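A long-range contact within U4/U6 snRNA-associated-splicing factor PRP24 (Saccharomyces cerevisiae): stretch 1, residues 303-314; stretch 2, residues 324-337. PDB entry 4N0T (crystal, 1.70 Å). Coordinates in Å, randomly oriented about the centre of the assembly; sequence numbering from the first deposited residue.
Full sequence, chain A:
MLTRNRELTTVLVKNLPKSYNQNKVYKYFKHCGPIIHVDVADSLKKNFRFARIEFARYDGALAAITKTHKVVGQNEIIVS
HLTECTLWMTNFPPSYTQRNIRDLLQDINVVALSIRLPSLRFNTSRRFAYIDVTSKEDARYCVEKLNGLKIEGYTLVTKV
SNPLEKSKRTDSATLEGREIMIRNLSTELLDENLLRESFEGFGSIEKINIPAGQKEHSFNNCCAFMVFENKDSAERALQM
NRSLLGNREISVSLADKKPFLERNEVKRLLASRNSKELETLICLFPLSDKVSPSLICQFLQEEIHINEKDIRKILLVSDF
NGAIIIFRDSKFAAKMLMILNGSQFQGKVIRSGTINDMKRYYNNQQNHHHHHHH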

# COMPACT_ATOMS: atom_id res chain seq x y z
N GLU A 303 -15.59 7.14 14.83
CA GLU A 303 -16.96 7.33 14.37
C GLU A 303 -17.95 6.42 15.09
O GLU A 303 -19.08 6.83 15.38
CB GLU A 303 -17.06 7.14 12.85
CG GLU A 303 -16.21 8.10 12.04
CD GLU A 303 -16.59 9.55 12.25
OE1 GLU A 303 -17.81 9.84 12.40
OE2 GLU A 303 -15.68 10.41 12.26
N ILE A 304 -17.54 5.19 15.40
CA ILE A 304 -18.46 4.23 16.00
C ILE A 304 -18.24 4.16 17.52
O ILE A 304 -19.04 3.57 18.25
CB ILE A 304 -18.30 2.84 15.34
CG1 ILE A 304 -18.32 2.99 13.81
CG2 ILE A 304 -19.39 1.88 15.79
CD1 ILE A 304 -19.63 3.59 13.24
N HIS A 305 -17.16 4.79 17.98
CA HIS A 305 -16.84 4.90 19.41
C HIS A 305 -16.58 3.55 20.06
O HIS A 305 -16.89 3.33 21.24
CB HIS A 305 -17.91 5.72 20.14
CG HIS A 305 -18.10 7.09 19.56
ND1 HIS A 305 -19.19 7.43 18.79
CD2 HIS A 305 -17.30 8.19 19.60
CE1 HIS A 305 -19.07 8.68 18.39
NE2 HIS A 305 -17.94 9.17 18.87
N ILE A 306 -15.97 2.67 19.28
CA ILE A 306 -15.52 1.37 19.74
C ILE A 306 -14.16 1.57 20.39
O ILE A 306 -13.34 2.36 19.91
CB ILE A 306 -15.39 0.41 18.55
CG1 ILE A 306 -16.75 0.24 17.85
CG2 ILE A 306 -14.88 -0.94 18.98
CD1 ILE A 306 -16.65 -0.42 16.49
N ASN A 307 -13.91 0.89 21.50
CA ASN A 307 -12.61 0.93 22.14
C ASN A 307 -11.60 0.07 21.37
O ASN A 307 -11.93 -1.04 20.92
CB ASN A 307 -12.71 0.46 23.58
CG ASN A 307 -11.44 0.69 24.36
OD1 ASN A 307 -10.48 -0.07 24.24
ND2 ASN A 307 -11.44 1.73 25.18
N GLU A 308 -10.38 0.58 21.23
CA GLU A 308 -9.31 -0.10 20.52
C GLU A 308 -9.15 -1.56 20.93
O GLU A 308 -8.92 -2.43 20.09
CB GLU A 308 -8.01 0.68 20.75
CG GLU A 308 -6.72 -0.13 20.66
CD GLU A 308 -5.54 0.61 21.28
OE1 GLU A 308 -4.39 0.27 20.95
OE2 GLU A 308 -5.78 1.53 22.09
N LYS A 309 -9.28 -1.83 22.22
CA LYS A 309 -9.05 -3.19 22.71
C LYS A 309 -10.27 -4.09 22.61
O LYS A 309 -10.22 -5.26 22.99
CB LYS A 309 -8.51 -3.17 24.15
CG LYS A 309 -9.54 -2.81 25.21
CD LYS A 309 -8.87 -2.13 26.40
CE LYS A 309 -9.87 -1.76 27.49
NZ LYS A 309 -9.17 -1.31 28.73
N ASP A 310 -11.38 -3.57 22.08
CA ASP A 310 -12.52 -4.41 21.76
C ASP A 310 -12.28 -5.07 20.41
O ASP A 310 -12.95 -6.03 20.03
CB ASP A 310 -13.81 -3.58 21.69
CG ASP A 310 -14.25 -3.08 23.06
OD1 ASP A 310 -14.29 -3.89 24.01
OD2 ASP A 310 -14.56 -1.87 23.18
N ILE A 311 -11.31 -4.53 19.68
CA ILE A 311 -10.97 -5.04 18.36
C ILE A 311 -9.72 -5.91 18.44
O ILE A 311 -8.65 -5.43 18.80
CB ILE A 311 -10.71 -3.89 17.38
CG1 ILE A 311 -11.94 -2.99 17.27
CG2 ILE A 311 -10.32 -4.43 16.01
CD1 ILE A 311 -11.61 -1.55 16.88
N ARG A 312 -9.87 -7.20 18.12
CA ARG A 312 -8.74 -8.13 18.14
C ARG A 312 -7.86 -7.98 16.90
O ARG A 312 -6.63 -7.86 17.00
CB ARG A 312 -9.26 -9.56 18.25
CG ARG A 312 -8.37 -10.59 17.60
CD ARG A 312 -7.40 -11.21 18.58
NE ARG A 312 -7.92 -12.47 19.08
CZ ARG A 312 -8.09 -13.55 18.32
NH1 ARG A 312 -7.78 -13.52 17.03
NH2 ARG A 312 -8.57 -14.67 18.85
N LYS A 313 -8.50 -7.97 15.73
CA LYS A 313 -7.76 -7.95 14.47
C LYS A 313 -8.64 -7.46 13.32
O LYS A 313 -9.85 -7.72 13.31
CB LYS A 313 -7.22 -9.35 14.16
CG LYS A 313 -6.31 -9.43 12.96
CD LYS A 313 -5.22 -10.47 13.17
CE LYS A 313 -3.98 -10.13 12.33
NZ LYS A 313 -3.58 -8.70 12.49
N ILE A 314 -8.04 -6.77 12.35
CA ILE A 314 -8.73 -6.41 11.11
C ILE A 314 -7.94 -6.95 9.92
O ILE A 314 -6.74 -6.66 9.78
CB ILE A 314 -8.91 -4.88 10.96
CG1 ILE A 314 -9.72 -4.32 12.14
CG2 ILE A 314 -9.61 -4.54 9.63
CD1 ILE A 314 -9.90 -2.79 12.10
N ILE A 324 -12.55 -8.31 7.26
CA ILE A 324 -13.01 -9.05 8.42
C ILE A 324 -12.58 -8.31 9.67
O ILE A 324 -11.42 -7.90 9.80
CB ILE A 324 -12.41 -10.46 8.46
CG1 ILE A 324 -12.96 -11.27 7.28
CG2 ILE A 324 -12.73 -11.14 9.79
CD1 ILE A 324 -12.25 -12.63 7.08
N ILE A 325 -13.53 -8.11 10.58
CA ILE A 325 -13.22 -7.51 11.87
C ILE A 325 -13.45 -8.57 12.92
O ILE A 325 -14.56 -9.09 13.05
CB ILE A 325 -14.15 -6.34 12.20
CG1 ILE A 325 -14.35 -5.41 10.98
CG2 ILE A 325 -13.60 -5.57 13.41
CD1 ILE A 325 -13.12 -4.65 10.58
N ILE A 326 -12.40 -8.92 13.66
CA ILE A 326 -12.54 -9.94 14.69
C ILE A 326 -12.62 -9.22 16.03
O ILE A 326 -11.74 -8.42 16.37
CB ILE A 326 -11.36 -10.90 14.69
CG1 ILE A 326 -11.19 -11.51 13.30
CG2 ILE A 326 -11.56 -11.99 15.74
CD1 ILE A 326 -10.04 -12.52 13.24
N PHE A 327 -13.71 -9.47 16.76
CA PHE A 327 -13.90 -8.84 18.06
C PHE A 327 -13.56 -9.83 19.16
O PHE A 327 -13.11 -10.94 18.88
CB PHE A 327 -15.34 -8.36 18.20
CG PHE A 327 -15.71 -7.26 17.24
CD1 PHE A 327 -15.28 -5.96 17.45
CD2 PHE A 327 -16.48 -7.54 16.11
CE1 PHE A 327 -15.63 -4.93 16.57
CE2 PHE A 327 -16.82 -6.52 15.21
CZ PHE A 327 -16.39 -5.22 15.45
N ARG A 328 -13.79 -9.45 20.41
CA ARG A 328 -13.34 -10.28 21.54
C ARG A 328 -14.39 -11.27 22.04
O ARG A 328 -14.04 -12.30 22.62
CB ARG A 328 -12.79 -9.42 22.67
CG ARG A 328 -11.81 -8.37 22.16
CD ARG A 328 -10.56 -8.29 22.99
NE ARG A 328 -9.39 -8.88 22.34
CZ ARG A 328 -8.20 -8.28 22.25
NH1 ARG A 328 -8.02 -7.07 22.78
NH2 ARG A 328 -7.20 -8.88 21.64
N ASP A 329 -15.67 -10.97 21.82
CA ASP A 329 -16.72 -11.95 22.06
C ASP A 329 -17.88 -11.85 21.07
O ASP A 329 -18.01 -10.85 20.35
CB ASP A 329 -17.24 -11.88 23.51
CG ASP A 329 -17.89 -10.55 23.83
OD1 ASP A 329 -19.04 -10.34 23.42
OD2 ASP A 329 -17.24 -9.73 24.51
N SER A 330 -18.72 -12.88 21.04
CA SER A 330 -19.84 -12.98 20.10
C SER A 330 -20.94 -11.96 20.37
O SER A 330 -21.67 -11.56 19.45
CB SER A 330 -20.44 -14.38 20.14
OG SER A 330 -20.71 -14.78 21.47
N LYS A 331 -21.07 -11.54 21.63
CA LYS A 331 -22.09 -10.57 21.99
C LYS A 331 -21.71 -9.19 21.47
O LYS A 331 -22.56 -8.49 20.92
CB LYS A 331 -22.29 -10.55 23.51
CG LYS A 331 -22.46 -11.93 24.12
CD LYS A 331 -21.22 -12.35 24.89
CE LYS A 331 -21.29 -11.88 26.34
NZ LYS A 331 -20.02 -12.15 27.07
N PHE A 332 -20.45 -8.82 21.63
CA PHE A 332 -19.96 -7.55 21.09
C PHE A 332 -20.05 -7.58 19.56
O PHE A 332 -20.51 -6.61 18.93
CB PHE A 332 -18.53 -7.27 21.55
CG PHE A 332 -18.11 -5.83 21.42
CD1 PHE A 332 -17.54 -5.36 20.25
CD2 PHE A 332 -18.30 -4.95 22.47
CE1 PHE A 332 -17.16 -4.02 20.13
CE2 PHE A 332 -17.93 -3.62 22.36
CZ PHE A 332 -17.36 -3.15 21.19
N ALA A 333 -19.63 -8.69 18.96
CA ALA A 333 -19.72 -8.84 17.51
C ALA A 333 -21.15 -8.68 17.01
O ALA A 333 -21.39 -8.01 16.00
CB ALA A 333 -19.14 -10.18 17.07
N ALA A 334 -22.11 -9.29 17.71
CA ALA A 334 -23.51 -9.19 17.31
C ALA A 334 -24.02 -7.75 17.34
O ALA A 334 -24.76 -7.32 16.44
CB ALA A 334 -24.38 -10.07 18.19
N LYS A 335 -23.63 -7.00 18.36
CA LYS A 335 -24.05 -5.60 18.46
C LYS A 335 -23.39 -4.76 17.37
O LYS A 335 -24.01 -3.84 16.82
CB LYS A 335 -23.72 -5.03 19.84
CG LYS A 335 -24.19 -3.58 20.03
CD LYS A 335 -25.67 -3.39 19.68
CE LYS A 335 -26.11 -1.95 19.91
NZ LYS A 335 -25.94 -1.49 21.33
N MET A 336 -22.13 -5.06 17.08
CA MET A 336 -21.43 -4.36 16.01
C MET A 336 -22.05 -4.66 14.66
O MET A 336 -22.10 -3.79 13.79
CB MET A 336 -19.94 -4.73 16.01
CG MET A 336 -19.20 -4.15 17.19
SD MET A 336 -19.37 -2.36 17.28
CE MET A 336 -20.47 -2.19 18.69
N LEU A 337 -22.54 -5.89 14.48
CA LEU A 337 -23.23 -6.26 13.26
C LEU A 337 -24.40 -5.31 13.02
O LEU A 337 -24.57 -4.76 11.93
CB LEU A 337 -23.75 -7.70 13.36
CG LEU A 337 -24.35 -8.27 12.08
CD1 LEU A 337 -23.26 -8.71 11.11
CD2 LEU A 337 -25.30 -9.42 12.36
O HOH W 1 -14.84 -7.05 21.60

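The carbonyl of Ile 326 takes two backbone donors from consecutive residues: Arg 312 N lies 2.8 Å from Ile 326 O, and Lys 313 N makes a weak hydrogen bond to the same Ile 326 O at 3.3 Å. The phi/psi of Arg 312, -79/-49, is helical rather than extended, a local kink that turns both amides toward one acceptor. Beyond it the antiparallel pairing is regular, with Ile 326 N donating to Lys 313 O at 2.8 Å. Ile 314 and Ile 325 then share a face of the sheet, where beta-branched side chains suit extended backbone; Ile 314 CG2 meets Ile 325 CD1 at 3.6 Å.

At the other end, a water bridges the two stretches, donating to Asp 310 O and accepting from Arg 328 N. The long side chain of Arg 328 reaches back so that NH1 donates to Lys 309 O at 2.9 Å. Its guanidinium also lies near that of Arg 312, with Arg 328 NH2 4.5 Å from Arg 312 NE, a like-charge approach.

Asp 329 caps the following helix: its short carboxylate folds back, OD1 accepting at 2.7 Å from Phe 332 N, a first-turn amide without a helical carbonyl partner. That helix presents apolar groups to Ile 306: Ile 306 CD1 touches Met 336 SD at 3.4 Å, and Ile 306 CG2 meets the edge of the Phe 332 ring at CZ, 4.0 Å away.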